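Local coordinates for cell wall mannoprotein 1 (Neosartorya fumigata, PDB 5J5L) that binds arachidonic acid inside a bundle of helices and is probably a constitutive, antigenic component of the fungal cell wall, at residues P92-S96 with A97-S101; N71-L74 with G75-P78; A4-L7 with S8-T12. One frame throughout, in Å; residues are numbered along the deposited sequence.

All three contacts are local, each joining neighbouring turns or a helix end within one all-helical chain. Interactions 2 and 3 lie on adjacent helices, 63-89 and 3-26, with centres 12 Å apart. They meet directly: Ala72 CB is 3.7 Å from Leu10 CD1, and Leu76 CD2 is 4.0 Å from Leu10 O. Interaction 1 sits on the opposite side of the chain's centre, its centre about 29 Å from that of interaction 2 and 33 Å from that of interaction 3. The arachidonic acid is nearest to interaction 1, about 4 Å from the side chain of Val99. The side chain of Leu76 is about 7 Å from the arachidonic acid and that of Leu10 about 10 Å.

Interaction 1 of 3, residues P92-S96 with A97-S101; sequences PQVDS and AGVGS
Ala97 and Val94 carry this contact, where helix 91-97 ends and the chain turns into helix 100-124. Ala97 closes a regular helical turn with its amide, Ala97 N donating to Gln93 O at 3.0 Å. Its methyl rests beside the same acceptor, Ala97 CB lying 3.4 Å from Gln93 O. Val94 works with both backbone and side chain. Its carbonyl oxygen takes a fairly straight bond (157° at the hydrogen) from Val99 N at 3.2 Å, and a weak one from Gly98 N. Of its two methyls, CG1 stands trans to the backbone N (chi1 169°), which sends it past the helix end into the turn: Val94 CG1 lies 3.6 Å from Gly100 N and 4.1 Å from Val99 CG2. Val94 also packs on Phe27 and Phe151, while the side chain of Val99 lies about 4 Å from the bound arachidonic acid. A water bridges the carbonyl oxygens of Ser96 and Ala97 through weak bonds. Asp95 forms a salt bridge with Lys91. The helix ends at Gly98, whose positive phi (82°) takes the chain out of the helix while a weak bond persists from Gly98 N to Asp95 O at 3.1 Å. Val99 then takes the N-cap position of the next helix. The paired bonds Val99 to Val94 and Gly98 to Asp95 define a Schellman motif with Gly98 as its C-prime residue.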
# COMPACT_ATOMS: atom_id res chain seq x y z
N PRO A 92 11.44 18.39 2.02
CA PRO A 92 12.69 19.16 1.88
C PRO A 92 13.93 18.31 1.60
O PRO A 92 14.78 18.72 0.82
CB PRO A 92 12.82 19.86 3.24
CG PRO A 92 11.44 19.91 3.79
CD PRO A 92 10.77 18.66 3.30
N GLN A 93 14.01 17.15 2.25
CA GLN A 93 15.13 16.22 2.09
C GLN A 93 15.08 15.54 0.73
O GLN A 93 16.10 15.29 0.11
CB GLN A 93 15.12 15.16 3.19
CG GLN A 93 15.53 15.65 4.57
CD GLN A 93 14.55 16.63 5.23
OE1 GLN A 93 13.34 16.57 5.05
NE2 GLN A 93 15.11 17.55 5.99
N VAL A 94 13.88 15.21 0.28
CA VAL A 94 13.69 14.66 -1.04
C VAL A 94 14.16 15.66 -2.10
O VAL A 94 14.83 15.30 -3.05
CB VAL A 94 12.21 14.29 -1.27
CG1 VAL A 94 11.94 13.96 -2.73
CG2 VAL A 94 11.81 13.13 -0.38
N ASP A 95 13.79 16.93 -1.93
CA ASP A 95 14.16 17.99 -2.87
C ASP A 95 15.66 18.20 -2.90
O ASP A 95 16.25 18.40 -3.97
CB ASP A 95 13.47 19.31 -2.52
CG ASP A 95 11.97 19.27 -2.74
OD1 ASP A 95 11.49 18.42 -3.53
OD2 ASP A 95 11.26 20.10 -2.13
N SER A 96 16.28 18.18 -1.72
CA SER A 96 17.72 18.39 -1.63
C SER A 96 18.50 17.22 -2.23
O SER A 96 19.56 17.41 -2.80
CB SER A 96 18.14 18.69 -0.19
OG SER A 96 18.12 17.54 0.62
N ALA A 97 17.94 16.01 -2.13
CA ALA A 97 18.53 14.83 -2.75
C ALA A 97 18.26 14.80 -4.26
O ALA A 97 18.99 14.17 -5.00
CB ALA A 97 18.02 13.56 -2.10
N GLY A 98 17.22 15.50 -4.70
CA GLY A 98 16.88 15.58 -6.13
C GLY A 98 16.09 14.38 -6.62
O GLY A 98 16.09 14.10 -7.83
N VAL A 99 15.45 13.66 -5.71
CA VAL A 99 14.77 12.40 -6.06
C VAL A 99 13.25 12.47 -6.05
O VAL A 99 12.58 11.45 -5.89
CB VAL A 99 15.27 11.19 -5.23
CG1 VAL A 99 16.76 10.97 -5.47
CG2 VAL A 99 14.92 11.35 -3.74
N GLY A 100 12.70 13.66 -6.23
CA GLY A 100 11.25 13.84 -6.28
C GLY A 100 10.57 12.98 -7.34
O GLY A 100 9.49 12.44 -7.11
N SER A 101 11.20 12.85 -8.52
CA SER A 101 10.59 12.05 -9.60
C SER A 101 10.51 10.56 -9.24
O SER A 101 9.57 9.87 -9.65
CB SER A 101 11.29 12.26 -10.95
OG SER A 101 12.60 11.71 -10.97
O HOH W 1 21.11 16.44 -5.58

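Interaction 2 of 3, residues N71-L74 with G75-P78; sequences NALL and GLKP
Leu76 presses on the turn before it in helix 63-89, its CB 3.2 Å from Leu73 O, and the backbone through Leu74 and Gly75 makes up the rest of the tight part. Gly75 N still reaches four residues back to Asn71 O at 2.8 Å, but Leu76 N donates to Leu73 O at 3.0 Å and only weakly to Ala72 O. The side chains touch more loosely: Leu73 and Leu76 cross at about a right angle, with Leu73 CD1 4.2 Å from Leu76 CD1. With CG anti to the backbone N (chi1 180°), beside the carbonyl carbon, Leu73 brings CD1 to Leu76 and packs on Ile133, whereas Leu76 packs on Ile13 and Lys14. Lys77 lies along helix 127-150, touching Ile140, and bends at chi3 (-65°) to bring NZ to a salt bridge with Asp139. Asn71 and Pro78 form the exposed side. Lys77 N bonds to Leu74 O at 3.0 Å, the donor standing 59° out of the carbonyl plane, and not to Leu73 O four residues back. Pro78 has no N-H to give to Leu74 O, and its ring CD sits 3.7 Å from that oxygen. The helix is kinked here, as at a proline kink.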
# COMPACT_ATOMS: atom_id res chain seq x y z
N ASN A 71 -11.20 -6.74 6.95
CA ASN A 71 -10.57 -6.07 8.08
C ASN A 71 -9.07 -5.94 7.94
O ASN A 71 -8.49 -4.95 8.42
CB ASN A 71 -10.92 -6.79 9.38
CG ASN A 71 -12.33 -6.49 9.84
OD1 ASN A 71 -13.18 -6.04 9.06
ND2 ASN A 71 -12.60 -6.75 11.11
N ALA A 72 -8.43 -6.93 7.33
CA ALA A 72 -6.99 -6.86 7.12
C ALA A 72 -6.69 -5.75 6.12
O ALA A 72 -5.74 -5.00 6.32
CB ALA A 72 -6.44 -8.20 6.65
N LEU A 73 -7.48 -5.66 5.06
CA LEU A 73 -7.24 -4.61 4.05
C LEU A 73 -7.48 -3.23 4.68
O LEU A 73 -6.62 -2.33 4.57
CB LEU A 73 -8.14 -4.80 2.83
CG LEU A 73 -7.99 -3.77 1.72
CD1 LEU A 73 -6.58 -3.79 1.15
CD2 LEU A 73 -9.02 -4.05 0.64
N LEU A 74 -8.62 -3.07 5.34
CA LEU A 74 -8.95 -1.79 5.97
C LEU A 74 -7.96 -1.42 7.06
O LEU A 74 -7.68 -0.24 7.28
CB LEU A 74 -10.36 -1.82 6.55
CG LEU A 74 -11.49 -1.36 5.63
CD1 LEU A 74 -11.31 -1.84 4.20
CD2 LEU A 74 -12.82 -1.82 6.20
N GLY A 75 -7.43 -2.43 7.76
CA GLY A 75 -6.39 -2.21 8.76
C GLY A 75 -5.12 -1.61 8.20
O GLY A 75 -4.37 -0.95 8.93
N LEU A 76 -4.88 -1.79 6.91
CA LEU A 76 -3.75 -1.11 6.25
C LEU A 76 -3.93 0.41 6.16
O LEU A 76 -2.94 1.13 6.05
CB LEU A 76 -3.49 -1.69 4.86
CG LEU A 76 -3.12 -3.17 4.76
CD1 LEU A 76 -3.03 -3.63 3.30
CD2 LEU A 76 -1.82 -3.47 5.49
N LYS A 77 -5.17 0.91 6.20
CA LYS A 77 -5.44 2.31 5.89
C LYS A 77 -4.63 3.28 6.78
O LYS A 77 -3.93 4.15 6.27
CB LYS A 77 -6.95 2.62 5.95
CG LYS A 77 -7.31 4.08 5.64
CD LYS A 77 -8.64 4.49 6.27
CE LYS A 77 -9.80 3.72 5.68
NZ LYS A 77 -11.10 4.19 6.23
N PRO A 78 -4.73 3.12 8.12
CA PRO A 78 -3.94 4.05 8.95
C PRO A 78 -2.43 3.92 8.75
O PRO A 78 -1.71 4.91 8.87
CB PRO A 78 -4.34 3.69 10.38
CG PRO A 78 -4.98 2.37 10.31
CD PRO A 78 -5.57 2.24 8.94

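Interaction 3 of 3, residues A4-L7 with S8-T12; sequences ATIL and SDLST
The carboxylate of Asp9 turns one face squarely onto the carbonyl oxygen of Thr5, one turn earlier in helix 3-26, a long alpha-helix of the bundle. Asp9 CG is 3.1 Å from Thr5 O, and both carboxylate oxygens are nearly as close. Since all three oxygens are acceptors, no hydrogen bond joins them; the carbonyl oxygen meets the carboxylate carbon from above. The methyl of Thr5 approaches the same face, but displaced beyond the oxygens, with CG2 4.0 Å from Asp9 OD2. It gets there because CG2 points opposite the backbone N, leaving OG1 (chi1 -58°) to bond with Asp2. Asp54 of helix 31-56 brings a like charge near OD2, which may raise the proton affinity of the pair. Asp9 also packs on Ala51 of that helix.

On the buried side, Ile6 and Leu10 lie side by side and point the same way, with Ile6 CG2 4.0 Å from Leu10 CD1. Ile6 packs on Leu121 and Ile124, and Leu10 on Leu117, all from helix 100-124, while Val69 of helix 63-89 meets Ile6 and Leu7. Ser8 and Ser11 are exposed.

Regular four-residue backbone bonds run through the whole segment, including Ser8 N to Ala4 O at 3.0 Å, with 165° at the hydrogen, and Asp9 N to Thr5 O at 2.9 Å. Thr5 O thus takes the amide of Asp9 as well as lying against its carboxylate. The amide of Leu10 donates to Ile6 O at 2.9 Å, and Leu10 CG also rests 3.4 Å from Ile6 O.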
# COMPACT_ATOMS: atom_id res chain seq x y z
N ALA A 4 -6.35 -17.90 3.77
CA ALA A 4 -5.17 -17.81 4.64
C ALA A 4 -3.98 -17.23 3.89
O ALA A 4 -3.23 -16.43 4.43
CB ALA A 4 -4.83 -19.15 5.23
N THR A 5 -3.80 -17.62 2.63
CA THR A 5 -2.72 -17.07 1.81
C THR A 5 -2.87 -15.56 1.62
O THR A 5 -1.90 -14.81 1.74
CB THR A 5 -2.64 -17.78 0.44
OG1 THR A 5 -2.43 -19.18 0.64
CG2 THR A 5 -1.49 -17.23 -0.40
N ILE A 6 -4.08 -15.12 1.32
CA ILE A 6 -4.35 -13.70 1.16
C ILE A 6 -4.05 -12.96 2.48
O ILE A 6 -3.44 -11.90 2.46
CB ILE A 6 -5.81 -13.44 0.71
CG1 ILE A 6 -6.04 -14.04 -0.68
CG2 ILE A 6 -6.12 -11.95 0.74
CD1 ILE A 6 -7.50 -14.13 -1.07
N LEU A 7 -4.46 -13.52 3.62
CA LEU A 7 -4.21 -12.85 4.91
C LEU A 7 -2.72 -12.73 5.18
O LEU A 7 -2.25 -11.67 5.62
CB LEU A 7 -4.89 -13.57 6.06
CG LEU A 7 -6.42 -13.57 5.98
CD1 LEU A 7 -7.02 -14.50 7.01
CD2 LEU A 7 -6.97 -12.18 6.16
N SER A 8 -1.98 -13.80 4.91
CA SER A 8 -0.53 -13.78 5.07
C SER A 8 0.08 -12.72 4.13
O SER A 8 0.98 -11.97 4.53
CB SER A 8 0.04 -15.17 4.79
OG SER A 8 1.46 -15.19 4.91
N ASP A 9 -0.42 -12.66 2.90
CA ASP A 9 0.04 -11.67 1.92
C ASP A 9 -0.18 -10.25 2.43
O ASP A 9 0.67 -9.38 2.25
CB ASP A 9 -0.70 -11.79 0.59
CG ASP A 9 -0.35 -13.02 -0.21
OD1 ASP A 9 0.69 -13.70 0.04
OD2 ASP A 9 -1.11 -13.30 -1.16
N LEU A 10 -1.35 -10.00 3.01
CA LEU A 10 -1.68 -8.67 3.51
C LEU A 10 -0.80 -8.31 4.72
O LEU A 10 -0.44 -7.14 4.89
CB LEU A 10 -3.15 -8.56 3.85
CG LEU A 10 -4.09 -8.61 2.63
CD1 LEU A 10 -5.54 -8.78 3.07
CD2 LEU A 10 -3.93 -7.41 1.73
N SER A 11 -0.46 -9.29 5.53
CA SER A 11 0.41 -9.03 6.68
C SER A 11 1.82 -8.63 6.22
O SER A 11 2.44 -7.74 6.79
CB SER A 11 0.50 -10.27 7.56
OG SER A 11 1.22 -10.00 8.75
N THR A 12 2.30 -9.31 5.19
CA THR A 12 3.61 -8.99 4.61
C THR A 12 3.61 -7.55 4.08
O THR A 12 4.57 -6.79 4.27
CB THR A 12 3.95 -10.00 3.49
OG1 THR A 12 4.12 -11.32 4.06
CG2 THR A 12 5.23 -9.62 2.75